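Local coordinates for conserved protein (Methanosarcina mazei, PDB 2NR4) that is of unknown function but binds flavin mononucleotide in a pocket of its antiparallel beta-barrel domain, at residues F24-G29 / A118-E123; E28-I33 / G48-G53; E40-A45 / L95-F100. All coordinates share one frame; numbering follows the deposited sequence.

Interaction 1: residues F24-G29 / A118-E123; sequences FGIREG and AWVVFE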
loop_
_atom_site.group_PDB
_atom_site.type_symbol
_atom_site.label_atom_id
_atom_site.label_comp_id
_atom_site.label_asym_id
_atom_site.label_seq_id
_atom_site.Cartn_x
_atom_site.Cartn_y
_atom_site.Cartn_z
ATOM N N PHE A 24 -12.809 -8.528 -0.662
ATOM C CA PHE A 24 -12.203 -8.863 0.651
ATOM C C PHE A 24 -10.677 -8.785 0.601
ATOM O O PHE A 24 -10.001 -9.299 1.476
ATOM C CB PHE A 24 -12.665 -10.254 1.099
ATOM C CG PHE A 24 -14.173 -10.354 1.241
ATOM C CD1 PHE A 24 -14.790 -9.953 2.409
ATOM C CD2 PHE A 24 -14.952 -10.767 0.165
ATOM C CE1 PHE A 24 -16.173 -10.002 2.526
ATOM C CE2 PHE A 24 -16.327 -10.829 0.271
ATOM C CZ PHE A 24 -16.936 -10.448 1.462
ATOM N N GLY A 25 -10.154 -8.122 -0.431
ATOM C CA GLY A 25 -8.730 -7.820 -0.491
ATOM C C GLY A 25 -7.902 -8.889 -1.152
ATOM O O GLY A 25 -6.688 -8.779 -1.149
ATOM N N ILE A 26 -8.523 -9.906 -1.757
ATOM C CA ILE A 26 -7.780 -10.931 -2.499
ATOM C C ILE A 26 -7.806 -10.583 -3.986
ATOM O O ILE A 26 -8.751 -10.931 -4.700
ATOM C CB ILE A 26 -8.315 -12.374 -2.249
ATOM C CG1 ILE A 26 -8.569 -12.599 -0.751
ATOM C CG2 ILE A 26 -7.369 -13.459 -2.854
ATOM C CD1 ILE A 26 -7.374 -12.353 0.105
ATOM N N ARG A 27 -6.749 -9.906 -4.431
ATOM C CA ARG A 27 -6.695 -9.247 -5.744
ATOM C C ARG A 27 -5.678 -9.920 -6.621
ATOM O O ARG A 27 -4.869 -10.747 -6.162
ATOM C CB ARG A 27 -6.237 -7.797 -5.609
ATOM C CG ARG A 27 -6.752 -7.020 -4.441
ATOM C CD ARG A 27 -7.996 -6.341 -4.769
ATOM N NE ARG A 27 -7.804 -5.440 -5.912
ATOM C CZ ARG A 27 -7.577 -4.134 -5.820
ATOM N NH1 ARG A 27 -7.498 -3.549 -4.625
ATOM N NH2 ARG A 27 -7.438 -3.413 -6.939
ATOM N N GLU A 28 -5.662 -9.512 -7.902
ATOM C CA GLU A 28 -4.692 -10.040 -8.823
ATOM C C GLU A 28 -3.252 -9.793 -8.325
ATOM O O GLU A 28 -2.978 -8.740 -7.762
ATOM C CB GLU A 28 -4.905 -9.399 -10.199
ATOM C CG GLU A 28 -4.204 -10.152 -11.304
ATOM C CD GLU A 28 -4.099 -9.309 -12.595
ATOM O OE1 GLU A 28 -4.761 -8.246 -12.704
ATOM O OE2 GLU A 28 -3.336 -9.724 -13.482
ATOM N N GLY A 29 -2.352 -10.753 -8.549
ATOM C CA GLY A 29 -0.946 -10.640 -8.104
ATOM C C GLY A 29 -0.822 -11.255 -6.722
ATOM O O GLY A 29 -1.585 -12.173 -6.397
ATOM N N ALA A 118 -10.954 -7.012 6.485
ATOM C CA ALA A 118 -11.770 -8.011 5.830
ATOM C C ALA A 118 -11.089 -9.377 5.981
ATOM O O ALA A 118 -9.829 -9.478 5.935
ATOM C CB ALA A 118 -11.930 -7.653 4.335
ATOM N N TRP A 119 -11.893 -10.437 6.136
ATOM C CA TRP A 119 -11.339 -11.806 6.290
ATOM C C TRP A 119 -12.029 -12.772 5.347
ATOM O O TRP A 119 -13.210 -12.557 4.969
ATOM C CB TRP A 119 -11.395 -12.281 7.774
ATOM C CG TRP A 119 -12.765 -12.200 8.372
ATOM C CD1 TRP A 119 -13.267 -11.179 9.144
ATOM C CD2 TRP A 119 -13.836 -13.151 8.209
ATOM N NE1 TRP A 119 -14.600 -11.457 9.485
ATOM C CE2 TRP A 119 -14.960 -12.654 8.925
ATOM C CE3 TRP A 119 -13.946 -14.388 7.552
ATOM C CZ2 TRP A 119 -16.183 -13.348 8.983
ATOM C CZ3 TRP A 119 -15.157 -15.069 7.605
ATOM C CH2 TRP A 119 -16.267 -14.531 8.302
ATOM N N VAL A 120 -11.305 -13.803 4.930
ATOM C CA VAL A 120 -11.891 -14.903 4.156
ATOM C C VAL A 120 -11.364 -16.185 4.768
ATOM O O VAL A 120 -10.143 -16.357 4.899
ATOM C CB VAL A 120 -11.504 -14.866 2.647
ATOM C CG1 VAL A 120 -12.215 -16.011 1.870
ATOM C CG2 VAL A 120 -11.840 -13.480 2.021
ATOM N N VAL A 121 -12.263 -17.086 5.150
ATOM C CA VAL A 121 -11.842 -18.414 5.565
ATOM C C VAL A 121 -11.763 -19.329 4.332
ATOM O O VAL A 121 -12.744 -19.488 3.587
ATOM C CB VAL A 121 -12.808 -19.026 6.660
ATOM C CG1 VAL A 121 -12.268 -20.390 7.081
ATOM C CG2 VAL A 121 -12.912 -18.090 7.838
ATOM N N PHE A 122 -10.615 -19.965 4.139
ATOM C CA PHE A 122 -10.430 -20.881 2.996
ATOM C C PHE A 122 -10.161 -22.313 3.443
ATOM O O PHE A 122 -9.387 -22.528 4.381
ATOM C CB PHE A 122 -9.199 -20.494 2.189
ATOM C CG PHE A 122 -9.260 -19.126 1.541
ATOM C CD1 PHE A 122 -9.877 -18.955 0.289
ATOM C CD2 PHE A 122 -8.594 -18.046 2.127
ATOM C CE1 PHE A 122 -9.849 -17.691 -0.354
ATOM C CE2 PHE A 122 -8.596 -16.798 1.522
ATOM C CZ PHE A 122 -9.226 -16.631 0.261
ATOM N N GLU A 123 -10.726 -23.274 2.711
ATOM C CA GLU A 123 -10.245 -24.650 2.713
ATOM C C GLU A 123 -9.022 -24.705 1.782
ATOM O O GLU A 123 -9.064 -24.225 0.659
ATOM C CB GLU A 123 -11.325 -25.630 2.187
ATOM C CG GLU A 123 -10.753 -27.054 2.027
ATOM C CD GLU A 123 -11.830 -28.104 1.753
ATOM O OE1 GLU A 123 -13.023 -27.712 1.662
ATOM O OE2 GLU A 123 -11.452 -29.303 1.639
HETATM O O HOH W 1 -9.167 -11.095 3.487
#
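The ring of F24 meets A118 at its edge, CB of A118 lying near the ring plane, 4.1 Å from CD1 of F24. O of W119, 4.0 Å from CD1 of F24, and CG2 of V120 approach the same ring obliquely. The ring of F122 is engaged at two places: CG1 of V120, from its own strand, sits 3.4 Å above one face, offset toward the rim, while CG1 of I26 comes to the edge, 4.2 Å from CZ of F122. V120 is thus shared between both aromatic residues, because its other branch, CG2, points to the loop and approaches CB of F24 to 3.5 Å. That branch stands anti to the carbonyl carbon, with CG1 anti to the backbone N (chi1 -177°), and the F24 and V120 side chains cross at about a right angle. The polar link is a water that donates to O of F24 and to O of A118, so the water's two protons satisfy both acceptors. The loop leading into strand 29-37 is thereby laid against strand 118-130 of the six-stranded antiparallel barrel, and it reaches further strands too: I26 packs on I49 and M51 of strand 43-51, and F24 on A143 of strand 133-145. The contact is therefore mainly apolar, with a single water joining two backbone acceptors that cannot bond to each other.

Interaction 2: residues E28-I33 / G48-G53; sequences EGISEI and GIVMKG. With FMN (flavin mononucleotide), chain C.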
loop_
_atom_site.group_PDB
_atom_site.type_symbol
_atom_site.label_atom_id
_atom_site.label_comp_id
_atom_site.label_asym_id
_atom_site.label_seq_id
_atom_site.Cartn_x
_atom_site.Cartn_y
_atom_site.Cartn_z
ATOM N N GLU A 28 -5.662 -9.512 -7.902
ATOM C CA GLU A 28 -4.692 -10.040 -8.823
ATOM C C GLU A 28 -3.252 -9.793 -8.325
ATOM O O GLU A 28 -2.978 -8.740 -7.762
ATOM C CB GLU A 28 -4.905 -9.399 -10.199
ATOM C CG GLU A 28 -4.204 -10.152 -11.304
ATOM C CD GLU A 28 -4.099 -9.309 -12.595
ATOM O OE1 GLU A 28 -4.761 -8.246 -12.704
ATOM O OE2 GLU A 28 -3.336 -9.724 -13.482
ATOM N N GLY A 29 -2.352 -10.753 -8.549
ATOM C CA GLY A 29 -0.946 -10.640 -8.104
ATOM C C GLY A 29 -0.822 -11.255 -6.722
ATOM O O GLY A 29 -1.585 -12.173 -6.397
ATOM N N ILE A 30 0.101 -10.762 -5.891
ATOM C CA ILE A 30 0.324 -11.399 -4.575
ATOM C C ILE A 30 -0.128 -10.380 -3.558
ATOM O O ILE A 30 0.475 -9.293 -3.454
ATOM C CB ILE A 30 1.784 -11.831 -4.376
ATOM C CG1 ILE A 30 2.195 -12.869 -5.445
ATOM C CG2 ILE A 30 1.961 -12.487 -2.983
ATOM C CD1 ILE A 30 3.657 -13.259 -5.339
ATOM N N SER A 31 -1.210 -10.715 -2.845
ATOM C CA SER A 31 -1.833 -9.819 -1.866
ATOM C C SER A 31 -1.183 -10.162 -0.517
ATOM O O SER A 31 -1.252 -11.300 -0.079
ATOM C CB SER A 31 -3.355 -10.092 -1.819
ATOM O OG SER A 31 -4.015 -9.764 -3.062
ATOM N N GLU A 32 -0.552 -9.183 0.123
ATOM C CA GLU A 32 0.161 -9.426 1.393
ATOM C C GLU A 32 -0.817 -9.237 2.534
ATOM O O GLU A 32 -1.227 -8.094 2.872
ATOM C CB GLU A 32 1.370 -8.493 1.549
ATOM C CG GLU A 32 2.334 -8.495 0.318
ATOM C CD GLU A 32 3.134 -9.783 0.155
ATOM O OE1 GLU A 32 3.061 -10.689 1.050
ATOM O OE2 GLU A 32 3.843 -9.907 -0.893
ATOM N N ILE A 33 -1.175 -10.370 3.142
ATOM C CA ILE A 33 -2.171 -10.373 4.210
ATOM C C ILE A 33 -1.578 -11.025 5.464
ATOM O O ILE A 33 -0.466 -11.512 5.445
ATOM C CB ILE A 33 -3.462 -11.072 3.754
ATOM C CG1 ILE A 33 -3.193 -12.448 3.107
ATOM C CG2 ILE A 33 -4.240 -10.123 2.756
ATOM C CD1 ILE A 33 -2.913 -13.583 4.074
ATOM N N GLY A 48 1.694 -14.237 1.566
ATOM C CA GLY A 48 1.185 -13.659 0.299
ATOM C C GLY A 48 0.200 -14.657 -0.320
ATOM O O GLY A 48 0.536 -15.829 -0.493
ATOM N N ILE A 49 -1.027 -14.253 -0.565
ATOM C CA ILE A 49 -1.957 -15.097 -1.335
ATOM C C ILE A 49 -1.831 -14.685 -2.814
ATOM O O ILE A 49 -1.923 -13.461 -3.127
ATOM C CB ILE A 49 -3.372 -14.905 -0.817
ATOM C CG1 ILE A 49 -3.477 -15.523 0.616
ATOM C CG2 ILE A 49 -4.428 -15.509 -1.789
ATOM C CD1 ILE A 49 -4.746 -15.310 1.258
ATOM N N VAL A 50 -1.615 -15.688 -3.678
ATOM C CA VAL A 50 -1.317 -15.482 -5.098
ATOM C C VAL A 50 -2.556 -15.718 -5.935
ATOM O O VAL A 50 -3.224 -16.771 -5.791
ATOM C CB VAL A 50 -0.193 -16.397 -5.591
ATOM C CG1 VAL A 50 0.314 -15.955 -7.007
ATOM C CG2 VAL A 50 0.942 -16.518 -4.551
ATOM N N MET A 51 -2.863 -14.761 -6.815
ATOM C CA MET A 51 -3.986 -14.940 -7.713
ATOM C C MET A 51 -3.489 -14.646 -9.130
ATOM O O MET A 51 -3.044 -13.532 -9.415
ATOM C CB MET A 51 -5.126 -14.008 -7.304
ATOM C CG MET A 51 -6.282 -13.990 -8.266
ATOM S SD MET A 51 -7.438 -15.262 -7.730
ATOM C CE MET A 51 -8.197 -14.272 -6.460
ATOM N N LYS A 52 -3.542 -15.654 -10.001
ATOM C CA LYS A 52 -3.133 -15.462 -11.390
ATOM C C LYS A 52 -4.076 -16.112 -12.392
ATOM O O LYS A 52 -3.634 -16.856 -13.258
ATOM C CB LYS A 52 -1.678 -15.895 -11.632
ATOM C CG LYS A 52 -1.258 -17.228 -11.011
ATOM C CD LYS A 52 0.115 -17.713 -11.506
ATOM C CE LYS A 52 1.285 -17.017 -10.780
ATOM N NZ LYS A 52 2.598 -17.553 -11.246
ATOM N N GLY A 53 -5.363 -15.813 -12.287
ATOM C CA GLY A 53 -6.312 -16.238 -13.312
ATOM C C GLY A 53 -7.224 -17.367 -12.891
ATOM O O GLY A 53 -8.258 -17.596 -13.520
HETATM N N1 FMN C . 6.007 -17.055 4.501
HETATM C C2 FMN C . 5.463 -18.030 3.692
HETATM O O2 FMN C . 5.650 -19.208 3.987
HETATM N N3 FMN C . 4.756 -17.685 2.560
HETATM C C4 FMN C . 4.565 -16.351 2.236
HETATM O O4 FMN C . 3.766 -16.024 1.367
HETATM C C4A FMN C . 5.102 -15.361 3.055
HETATM N N5 FMN C . 4.933 -14.020 2.749
HETATM C C5A FMN C . 5.451 -13.031 3.574
HETATM C C6 FMN C . 5.253 -11.681 3.257
HETATM C C7 FMN C . 5.765 -10.685 4.076
HETATM C C7M FMN C . 5.591 -9.251 3.661
HETATM C C8 FMN C . 6.505 -11.052 5.221
HETATM C C8M FMN C . 6.937 -10.043 6.217
HETATM C C9 FMN C . 6.713 -12.400 5.543
HETATM C C9A FMN C . 6.168 -13.398 4.714
HETATM N N10 FMN C . 6.353 -14.749 5.011
HETATM C C10 FMN C . 5.827 -15.724 4.190
HETATM C "C1'" FMN C . 7.254 -15.155 6.139
HETATM C "C2'" FMN C . 6.391 -15.478 7.352
HETATM O "O2'" FMN C . 5.515 -14.412 7.604
HETATM C "C3'" FMN C . 7.298 -15.624 8.551
HETATM O "O3'" FMN C . 8.175 -16.713 8.319
HETATM C "C4'" FMN C . 6.494 -15.799 9.838
HETATM O "O4'" FMN C . 7.423 -15.637 10.880
HETATM C "C5'" FMN C . 5.822 -17.176 9.922
HETATM O "O5'" FMN C . 5.398 -17.437 11.245
HETATM P P FMN C . 4.531 -18.730 11.707
HETATM O O1P FMN C . 5.569 -19.774 12.151
HETATM O O2P FMN C . 3.769 -19.285 10.481
HETATM O O3P FMN C . 3.679 -18.303 12.905
HETATM O O HOH W 2 -4.239 -12.195 -4.206
#
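Strands 29-37 and 43-51 form a beta hairpin of the antiparallel barrel that holds FMN, and residues 28-33 and 48-53 are the part of it remote from the turn. The short strands run antiparallel, at 155° between their directions. Two hydrogen-bonded pairs, G29 with M51 and S31 with I49, alternate with two non-hydrogen-bonded pairs, I30 with V50 and E32 with G48. In the S31-I49 pair, N of S31 donates to O of I49 over 2.9 Å at 165°, in the carbonyl plane, and N of I49 returns a bond to O of S31. The G29-M51 pair is closed in the same reciprocal way. On one face I30 and V50 lie side by side and point the same way, CG1 of I30 being 3.9 Å from CG1 of V50. CG2 of I30 rests 3.6 Å from CA of G48, where a side chain would clash, so glycine leaves room for both I30 and the carboxylate of E32. I33 obliquely crosses I49, whose side chain is on the face of S31; CG1 of I33 takes the crowded position between backbone N and carbonyl carbon (chi1 50°) and meets CD1 of I49 at 3.7 Å. S31 OG is bonded to N of R27 and to a water that also lies 2.9 Å from O of I49, probably donating to it. The second subunit adds backbone hydrogen bonds at I30 and E32. The flavin is reached at the G48 end of the pairing: OE1 of E32, on a chain bent at chi2, lies 3.3 Å from C6 of FMN, and N of G48 donates an almost straight bond to O4 of FMN, 2.7 Å long.

Interaction 3: residues E40-A45 / L95-F100; sequences EHPNAA and LVPSEF. With FMN (flavin mononucleotide), chain C.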
loop_
_atom_site.group_PDB
_atom_site.type_symbol
_atom_site.label_atom_id
_atom_site.label_comp_id
_atom_site.label_asym_id
_atom_site.label_seq_id
_atom_site.Cartn_x
_atom_site.Cartn_y
_atom_site.Cartn_z
ATOM N N GLU A 40 -7.047 -25.204 17.222
ATOM C CA GLU A 40 -6.808 -25.485 18.649
ATOM C C GLU A 40 -5.902 -24.491 19.381
ATOM O O GLU A 40 -5.832 -24.493 20.596
ATOM C CB GLU A 40 -6.182 -26.880 18.794
ATOM C CG GLU A 40 -7.080 -28.027 18.379
ATOM C CD GLU A 40 -6.373 -29.375 18.481
ATOM O OE1 GLU A 40 -5.430 -29.540 19.318
ATOM O OE2 GLU A 40 -6.761 -30.287 17.721
ATOM N N HIS A 41 -5.173 -23.671 18.632
ATOM C CA HIS A 41 -4.345 -22.628 19.184
ATOM C C HIS A 41 -4.132 -21.634 18.030
ATOM O O HIS A 41 -3.427 -21.959 17.078
ATOM C CB HIS A 41 -2.986 -23.116 19.666
ATOM C CG HIS A 41 -2.094 -21.996 20.122
ATOM N ND1 HIS A 41 -2.172 -21.438 21.379
ATOM C CD2 HIS A 41 -1.154 -21.280 19.458
ATOM C CE1 HIS A 41 -1.296 -20.454 21.484
ATOM N NE2 HIS A 41 -0.671 -20.331 20.326
ATOM N N PRO A 42 -4.770 -20.468 18.106
ATOM C CA PRO A 42 -4.690 -19.549 16.946
ATOM C C PRO A 42 -3.305 -18.972 16.767
ATOM O O PRO A 42 -2.623 -18.594 17.744
ATOM C CB PRO A 42 -5.696 -18.452 17.292
ATOM C CG PRO A 42 -5.777 -18.461 18.832
ATOM C CD PRO A 42 -5.582 -19.911 19.203
ATOM N N ASN A 43 -2.920 -18.859 15.491
ATOM C CA ASN A 43 -1.624 -18.367 15.097
ATOM C C ASN A 43 -1.839 -17.382 13.955
ATOM O O ASN A 43 -2.782 -17.533 13.154
ATOM C CB ASN A 43 -0.819 -19.520 14.505
ATOM C CG ASN A 43 0.588 -19.106 14.149
ATOM O OD1 ASN A 43 0.974 -18.998 12.955
ATOM N ND2 ASN A 43 1.368 -18.852 15.171
ATOM N N ALA A 44 -0.990 -16.376 13.892
ATOM C CA ALA A 44 -1.060 -15.429 12.777
ATOM C C ALA A 44 0.329 -15.282 12.171
ATOM O O ALA A 44 1.325 -15.298 12.887
ATOM C CB ALA A 44 -1.548 -14.094 13.287
ATOM N N ALA A 45 0.410 -15.093 10.860
ATOM C CA ALA A 45 1.724 -14.841 10.218
ATOM C C ALA A 45 1.502 -14.166 8.861
ATOM O O ALA A 45 0.557 -14.514 8.181
ATOM C CB ALA A 45 2.435 -16.166 10.003
ATOM N N LEU A 95 0.731 -13.578 18.418
ATOM C CA LEU A 95 -0.403 -12.766 18.832
ATOM C C LEU A 95 -1.122 -13.582 19.905
ATOM O O LEU A 95 -1.157 -14.803 19.849
ATOM C CB LEU A 95 -1.342 -12.466 17.673
ATOM C CG LEU A 95 -0.855 -11.674 16.455
ATOM C CD1 LEU A 95 -2.057 -11.155 15.688
ATOM C CD2 LEU A 95 0.035 -10.508 16.825
ATOM N N VAL A 96 -1.657 -12.903 20.900
ATOM C CA VAL A 96 -2.313 -13.626 21.984
ATOM C C VAL A 96 -3.724 -14.061 21.547
ATOM O O VAL A 96 -4.338 -13.424 20.665
ATOM C CB VAL A 96 -2.225 -12.856 23.313
ATOM C CG1 VAL A 96 -0.786 -12.883 23.822
ATOM C CG2 VAL A 96 -2.673 -11.468 23.164
ATOM N N PRO A 97 -4.221 -15.188 22.096
ATOM C CA PRO A 97 -5.552 -15.634 21.697
ATOM C C PRO A 97 -6.659 -14.588 21.791
ATOM O O PRO A 97 -7.628 -14.702 21.026
ATOM C CB PRO A 97 -5.817 -16.851 22.636
ATOM C CG PRO A 97 -4.410 -17.347 22.955
ATOM C CD PRO A 97 -3.595 -16.118 23.069
ATOM N N SER A 98 -6.509 -13.555 22.634
ATOM C CA SER A 98 -7.540 -12.483 22.740
ATOM C C SER A 98 -7.636 -11.564 21.514
ATOM O O SER A 98 -8.570 -10.761 21.386
ATOM C CB SER A 98 -7.391 -11.625 24.008
ATOM O OG SER A 98 -6.052 -11.224 24.266
ATOM N N GLU A 99 -6.670 -11.698 20.615
ATOM C CA GLU A 99 -6.626 -10.873 19.407
ATOM C C GLU A 99 -7.442 -11.480 18.274
ATOM O O GLU A 99 -7.569 -10.898 17.193
ATOM C CB GLU A 99 -5.153 -10.692 19.004
ATOM C CG GLU A 99 -4.356 -10.040 20.126
ATOM C CD GLU A 99 -2.967 -9.621 19.729
ATOM O OE1 GLU A 99 -1.991 -10.094 20.353
ATOM O OE2 GLU A 99 -2.852 -8.793 18.801
ATOM N N PHE A 100 -7.965 -12.674 18.505
ATOM C CA PHE A 100 -8.707 -13.406 17.510
ATOM C C PHE A 100 -10.175 -13.503 17.907
ATOM O O PHE A 100 -10.518 -13.415 19.105
ATOM C CB PHE A 100 -8.172 -14.827 17.392
ATOM C CG PHE A 100 -6.728 -14.904 16.983
ATOM C CD1 PHE A 100 -6.383 -15.082 15.646
ATOM C CD2 PHE A 100 -5.710 -14.804 17.943
ATOM C CE1 PHE A 100 -5.034 -15.180 15.266
ATOM C CE2 PHE A 100 -4.330 -14.894 17.578
ATOM C CZ PHE A 100 -4.008 -15.085 16.219
HETATM N N1 FMN C . 6.007 -17.055 4.501
HETATM C C2 FMN C . 5.463 -18.030 3.692
HETATM O O2 FMN C . 5.650 -19.208 3.987
HETATM N N3 FMN C . 4.756 -17.685 2.560
HETATM C C4 FMN C . 4.565 -16.351 2.236
HETATM O O4 FMN C . 3.766 -16.024 1.367
HETATM C C4A FMN C . 5.102 -15.361 3.055
HETATM N N5 FMN C . 4.933 -14.020 2.749
HETATM C C5A FMN C . 5.451 -13.031 3.574
HETATM C C6 FMN C . 5.253 -11.681 3.257
HETATM C C7 FMN C . 5.765 -10.685 4.076
HETATM C C7M FMN C . 5.591 -9.251 3.661
HETATM C C8 FMN C . 6.505 -11.052 5.221
HETATM C C8M FMN C . 6.937 -10.043 6.217
HETATM C C9 FMN C . 6.713 -12.400 5.543
HETATM C C9A FMN C . 6.168 -13.398 4.714
HETATM N N10 FMN C . 6.353 -14.749 5.011
HETATM C C10 FMN C . 5.827 -15.724 4.190
HETATM C "C1'" FMN C . 7.254 -15.155 6.139
HETATM C "C2'" FMN C . 6.391 -15.478 7.352
HETATM O "O2'" FMN C . 5.515 -14.412 7.604
HETATM C "C3'" FMN C . 7.298 -15.624 8.551
HETATM O "O3'" FMN C . 8.175 -16.713 8.319
HETATM C "C4'" FMN C . 6.494 -15.799 9.838
HETATM O "O4'" FMN C . 7.423 -15.637 10.880
HETATM C "C5'" FMN C . 5.822 -17.176 9.922
HETATM O "O5'" FMN C . 5.398 -17.437 11.245
HETATM P P FMN C . 4.531 -18.730 11.707
HETATM O O1P FMN C . 5.569 -19.774 12.151
HETATM O O2P FMN C . 3.769 -19.285 10.481
HETATM O O3P FMN C . 3.679 -18.303 12.905
HETATM O O HOH W 3 -1.100 -16.539 18.191
HETATM O O HOH W 4 0.348 -15.623 16.282
#
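Apolar contacts carry most of this junction between the start of strand 43-51 and the loop that follows helix 84-92. P42 lies over one face of the F100 ring in a CH-pi contact: CB of P42 is 3.5 Å from the centroid of the F100 ring and only 5° off its normal, so the carbon sits above the middle of the ring. CG of P42 lies 4.1 Å from CB of P97. A44 fills the next position, its CB touching CD1 of L95 at 3.8 Å and CZ of F100 at 4.0 Å. An alanine in place of F100 would remove the ring under P42 that also touches A44, and would probably loosen the packing of the loop on the strand. Waters supply the polar links. One donates to O of P42 and to O of L95; a second accepts from N of A44, at 2.8 Å, and from N of L95, so that backbone atoms of both segments are joined through solvent. Within the loop, V96 N donates to OE1 of E99 from above the carboxylate plane, 2.9 Å away, and E99 N bonds back to O of V96; E99 OE1 also forms a salt bridge with R89. The ligand lies on the other side of the strand, where CB of A45 is 3.4 Å from O2P of FMN and the side chain of N43, CG anti to the backbone N, reaches the phosphate. A44 turned to the loop and N43 and A45 to the cofactor show the alternation of strand 43-51, with P42 just before it on the loop side; the strand here lines the phosphate end of an FMN pocket in a barrel domain.

In the fold
Strand 43-51 joins interactions 2 and 3: interaction 3 uses its start, at the FMN phosphate, and interaction 2 its end, beside the flavin ring. Their centres are 23 Å apart, on opposite sides of the chain's centre, and they are connected through the strand and the cofactor. Interaction 1 adjoins interaction 2, with centres 9 Å apart and E28 and G29 in common; it meets the same strand through I26, whose CG2 packs on CG2 of I49 at 3.7 Å. It stays back from the ligand, the I26 side chain being about 12 Å from FMN. Interactions 1 and 2 both border the second subunit, whereas no other chain of the assembly touches the segments of interaction 3.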